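Local atomic coordinates of protein E (Haemophilus influenzae, PDB entry 3ZH5), a protein that acts as a multifunctional surface adhesin, binding host epithelial cells and the host proteins vitronectin, laminin and plasminogen. Residues Leu6-Tyr16 with Asp89-Arg97. Residues are numbered along the deposited sequence; the frame is centred on the assembly and turned at random.
Sequences LAPPTDVRSGY and DEFWGQGLR
The N-terminal arm that leads into strand 16-19 packs along the loop between strands 79-88 and 97-98, and Trp92, near the apex of that loop, is met by Pro9, Arg13 and Tyr16. Arg13 covers one face of the indole: its CB stands over the six-membered ring, 3.9 Å from the centroid and almost on the normal. With CG anti to the backbone N (chi1 172°) and bends at chi2 and chi3, the arginine chain curls back on the same side of the indole, bringing NH2 to 3.2 Å from Trp92 CD1 of the five-membered ring. The guanidinium is not stacked flat, its plane being turned 48° from the indole. Trp92 points its CE3 edge at a face of the Tyr16 ring in an edge-to-face pair, with centroids 5.0 Å apart, while Tyr26 of strand 25-34 makes another edge-to-face pair with the indole. At the indole edge, Asp11 O lies near the ring plane, 3.3 Å from Trp92 CZ2. Pro9 CG comes to 3.7 Å from Trp92 NE1. Pro9 also serves the next aromatic ring: its CD sits over a face of Phe91, 3.9 Å from the ring centroid, a CH-pi contact, while Leu6 CB meets the edge of that ring at CZ. The polar part is slight. Gln94 NE2 gives a weak, bent bond to Tyr16 OH (3.4 Å, 129°) and another weak one to Trp92 O; Arg68 of strand 64-74 adds weak bonds to both oxygens, and Asn49 of strand 41-50 binds Trp92 N. The arm is thus held to the sheet end mainly by CH-pi and edge-to-face packing, with Arg13 laying its aliphatic part over the buried Trp92 and few, weak hydrogen bonds between arm and loop.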
loop_
_atom_site.group_PDB
_atom_site.type_symbol
_atom_site.label_atom_id
_atom_site.label_comp_id
_atom_site.label_asym_id
_atom_site.label_seq_id
_atom_site.Cartn_x
_atom_site.Cartn_y
_atom_site.Cartn_z
ATOM N N LEU A 6 -16.404 9.342 4.514
ATOM C CA LEU A 6 -15.206 9.586 5.305
ATOM C C LEU A 6 -14.423 10.805 4.826
ATOM O O LEU A 6 -14.467 11.152 3.649
ATOM C CB LEU A 6 -14.297 8.356 5.219
ATOM C CG LEU A 6 -15.032 7.045 5.494
ATOM C CD1 LEU A 6 -14.122 5.854 5.258
ATOM C CD2 LEU A 6 -15.570 7.041 6.915
ATOM N N ALA A 7 -13.682 11.427 5.743
ATOM C CA ALA A 7 -12.781 12.532 5.404
ATOM C C ALA A 7 -11.321 12.156 5.666
ATOM O O ALA A 7 -10.781 12.436 6.743
ATOM C CB ALA A 7 -13.146 13.777 6.187
ATOM N N PRO A 8 -10.689 11.514 4.675
ATOM C CA PRO A 8 -9.286 11.090 4.717
ATOM C C PRO A 8 -8.361 12.229 5.114
ATOM O O PRO A 8 -8.466 13.316 4.531
ATOM C CB PRO A 8 -9.007 10.682 3.275
ATOM C CG PRO A 8 -10.326 10.281 2.725
ATOM C CD PRO A 8 -11.383 11.030 3.467
ATOM N N PRO A 9 -7.441 11.983 6.059
ATOM C CA PRO A 9 -6.599 13.077 6.547
ATOM C C PRO A 9 -5.770 13.723 5.442
ATOM O O PRO A 9 -5.286 13.032 4.531
ATOM C CB PRO A 9 -5.680 12.415 7.571
ATOM C CG PRO A 9 -6.163 10.967 7.719
ATOM C CD PRO A 9 -6.970 10.656 6.508
ATOM N N THR A 10 -5.634 15.045 5.529
ATOM C CA THR A 10 -4.808 15.794 4.604
ATOM C C THR A 10 -3.389 15.887 5.115
ATOM O O THR A 10 -2.439 15.860 4.338
ATOM C CB THR A 10 -5.296 17.252 4.449
ATOM O OG1 THR A 10 -6.726 17.294 4.400
ATOM C CG2 THR A 10 -4.702 17.866 3.189
ATOM N N ASP A 11 -3.245 16.026 6.427
ATOM C CA ASP A 11 -1.926 15.971 7.046
ATOM C C ASP A 11 -1.372 14.542 7.023
ATOM O O ASP A 11 -2.054 13.596 7.420
ATOM C CB ASP A 11 -1.991 16.482 8.481
ATOM C CG ASP A 11 -2.280 17.972 8.560
ATOM O OD1 ASP A 11 -2.072 18.685 7.543
ATOM O OD2 ASP A 11 -2.702 18.426 9.648
ATOM N N VAL A 12 -0.131 14.401 6.563
ATOM C CA VAL A 12 0.493 13.092 6.395
ATOM C C VAL A 12 1.293 12.656 7.629
ATOM O O VAL A 12 2.188 13.366 8.103
ATOM C CB VAL A 12 1.431 13.117 5.172
ATOM C CG1 VAL A 12 2.021 11.759 4.908
ATOM C CG2 VAL A 12 0.682 13.650 3.958
ATOM N N ARG A 13 0.948 11.485 8.149
ATOM C CA ARG A 13 1.704 10.827 9.208
ATOM C C ARG A 13 3.174 10.636 8.820
ATOM O O ARG A 13 3.503 10.220 7.706
ATOM C CB ARG A 13 1.045 9.480 9.502
ATOM C CG ARG A 13 1.788 8.550 10.443
ATOM C CD ARG A 13 1.499 8.882 11.885
ATOM N NE ARG A 13 0.071 8.864 12.197
ATOM C CZ ARG A 13 -0.606 7.788 12.592
ATOM N NH1 ARG A 13 -0.005 6.606 12.720
ATOM N NH2 ARG A 13 -1.899 7.896 12.859
ATOM N N SER A 14 4.058 10.951 9.752
ATOM C CA SER A 14 5.492 10.779 9.541
ATOM C C SER A 14 5.840 9.379 9.042
ATOM O O SER A 14 5.371 8.358 9.566
ATOM C CB SER A 14 6.272 11.135 10.828
ATOM O OG SER A 14 7.160 10.092 11.197
ATOM N N GLY A 15 6.681 9.351 8.015
ATOM C CA GLY A 15 7.090 8.135 7.361
ATOM C C GLY A 15 6.215 7.661 6.211
ATOM O O GLY A 15 6.588 6.730 5.504
ATOM N N TYR A 16 5.050 8.263 6.018
ATOM C CA TYR A 16 4.176 7.849 4.913
ATOM C C TYR A 16 4.488 8.738 3.723
ATOM O O TYR A 16 4.637 9.936 3.858
ATOM C CB TYR A 16 2.702 7.949 5.308
ATOM C CG TYR A 16 2.316 6.855 6.267
ATOM C CD1 TYR A 16 2.715 6.902 7.597
ATOM C CD2 TYR A 16 1.577 5.759 5.833
ATOM C CE1 TYR A 16 2.388 5.878 8.480
ATOM C CE2 TYR A 16 1.247 4.726 6.704
ATOM C CZ TYR A 16 1.652 4.792 8.027
ATOM O OH TYR A 16 1.326 3.779 8.904
ATOM N N ASP A 89 -9.915 -0.206 11.038
ATOM C CA ASP A 89 -11.029 0.677 11.344
ATOM C C ASP A 89 -10.560 2.082 11.705
ATOM O O ASP A 89 -11.376 2.928 12.067
ATOM C CB ASP A 89 -11.904 0.089 12.457
ATOM C CG ASP A 89 -11.347 0.347 13.847
ATOM O OD1 ASP A 89 -10.119 0.556 13.972
ATOM O OD2 ASP A 89 -12.142 0.334 14.815
ATOM N N GLU A 90 -9.249 2.314 11.620
ATOM C CA GLU A 90 -8.680 3.664 11.741
ATOM C C GLU A 90 -7.865 3.973 10.483
ATOM O O GLU A 90 -7.497 3.055 9.750
ATOM C CB GLU A 90 -7.787 3.772 12.986
ATOM C CG GLU A 90 -8.533 3.692 14.300
ATOM C CD GLU A 90 -7.676 3.139 15.424
ATOM O OE1 GLU A 90 -6.441 3.292 15.362
ATOM O OE2 GLU A 90 -8.237 2.540 16.365
ATOM N N PHE A 91 -7.592 5.253 10.216
ATOM C CA PHE A 91 -6.768 5.614 9.059
ATOM C C PHE A 91 -5.320 5.186 9.310
ATOM O O PHE A 91 -4.961 4.830 10.429
ATOM C CB PHE A 91 -6.846 7.134 8.777
ATOM C CG PHE A 91 -8.205 7.602 8.351
ATOM C CD1 PHE A 91 -8.743 7.203 7.143
ATOM C CD2 PHE A 91 -8.944 8.441 9.160
ATOM C CE1 PHE A 91 -9.988 7.620 6.757
ATOM C CE2 PHE A 91 -10.188 8.869 8.772
ATOM C CZ PHE A 91 -10.712 8.449 7.573
ATOM N N TRP A 92 -4.503 5.189 8.264
ATOM C CA TRP A 92 -3.077 4.855 8.368
ATOM C C TRP A 92 -2.818 3.362 8.669
ATOM O O TRP A 92 -1.752 2.985 9.152
ATOM C CB TRP A 92 -2.380 5.753 9.406
ATOM C CG TRP A 92 -2.591 7.252 9.155
ATOM C CD1 TRP A 92 -3.226 8.130 9.969
ATOM C CD2 TRP A 92 -2.163 8.000 8.009
ATOM N NE1 TRP A 92 -3.217 9.398 9.408
ATOM C CE2 TRP A 92 -2.574 9.337 8.201
ATOM C CE3 TRP A 92 -1.466 7.668 6.839
ATOM C CZ2 TRP A 92 -2.323 10.357 7.256
ATOM C CZ3 TRP A 92 -1.209 8.685 5.898
ATOM C CH2 TRP A 92 -1.650 10.012 6.115
ATOM N N GLY A 93 -3.781 2.516 8.316
ATOM C CA GLY A 93 -3.622 1.088 8.437
ATOM C C GLY A 93 -3.361 0.637 9.879
ATOM O O GLY A 93 -2.461 -0.158 10.110
ATOM N N GLN A 94 -4.159 1.141 10.821
ATOM C CA GLN A 94 -3.991 0.886 12.253
ATOM C C GLN A 94 -5.360 0.583 12.814
ATOM O O GLN A 94 -6.370 0.971 12.217
ATOM C CB GLN A 94 -3.498 2.142 12.994
ATOM C CG GLN A 94 -2.328 2.876 12.371
ATOM C CD GLN A 94 -1.014 2.176 12.587
ATOM O OE1 GLN A 94 -0.878 1.346 13.488
ATOM N NE2 GLN A 94 -0.035 2.492 11.749
ATOM N N GLY A 95 -5.386 -0.054 13.984
ATOM C CA GLY A 95 -6.609 -0.248 14.744
ATOM C C GLY A 95 -7.157 -1.653 14.612
ATOM O O GLY A 95 -6.399 -2.615 14.460
ATOM N N LEU A 96 -8.480 -1.782 14.669
ATOM C CA LEU A 96 -9.100 -3.102 14.625
ATOM C C LEU A 96 -9.072 -3.625 13.205
ATOM O O LEU A 96 -9.487 -2.935 12.266
ATOM C CB LEU A 96 -10.544 -3.064 15.132
ATOM C CG LEU A 96 -11.209 -4.451 15.180
ATOM C CD1 LEU A 96 -10.609 -5.311 16.297
ATOM C CD2 LEU A 96 -12.721 -4.351 15.343
ATOM N N ARG A 97 -8.616 -4.864 13.061
ATOM C CA ARG A 97 -8.271 -5.416 11.764
ATOM C C ARG A 97 -9.268 -6.466 11.273
ATOM O O ARG A 97 -9.843 -7.210 12.065
ATOM C CB ARG A 97 -6.894 -6.073 11.881
ATOM C CG ARG A 97 -6.373 -6.634 10.563
ATOM C CD ARG A 97 -5.104 -7.419 10.748
ATOM N NE ARG A 97 -5.363 -8.693 11.402
ATOM C CZ ARG A 97 -5.906 -9.746 10.800
ATOM N NH1 ARG A 97 -6.244 -9.667 9.520
ATOM N NH2 ARG A 97 -6.108 -10.880 11.479
#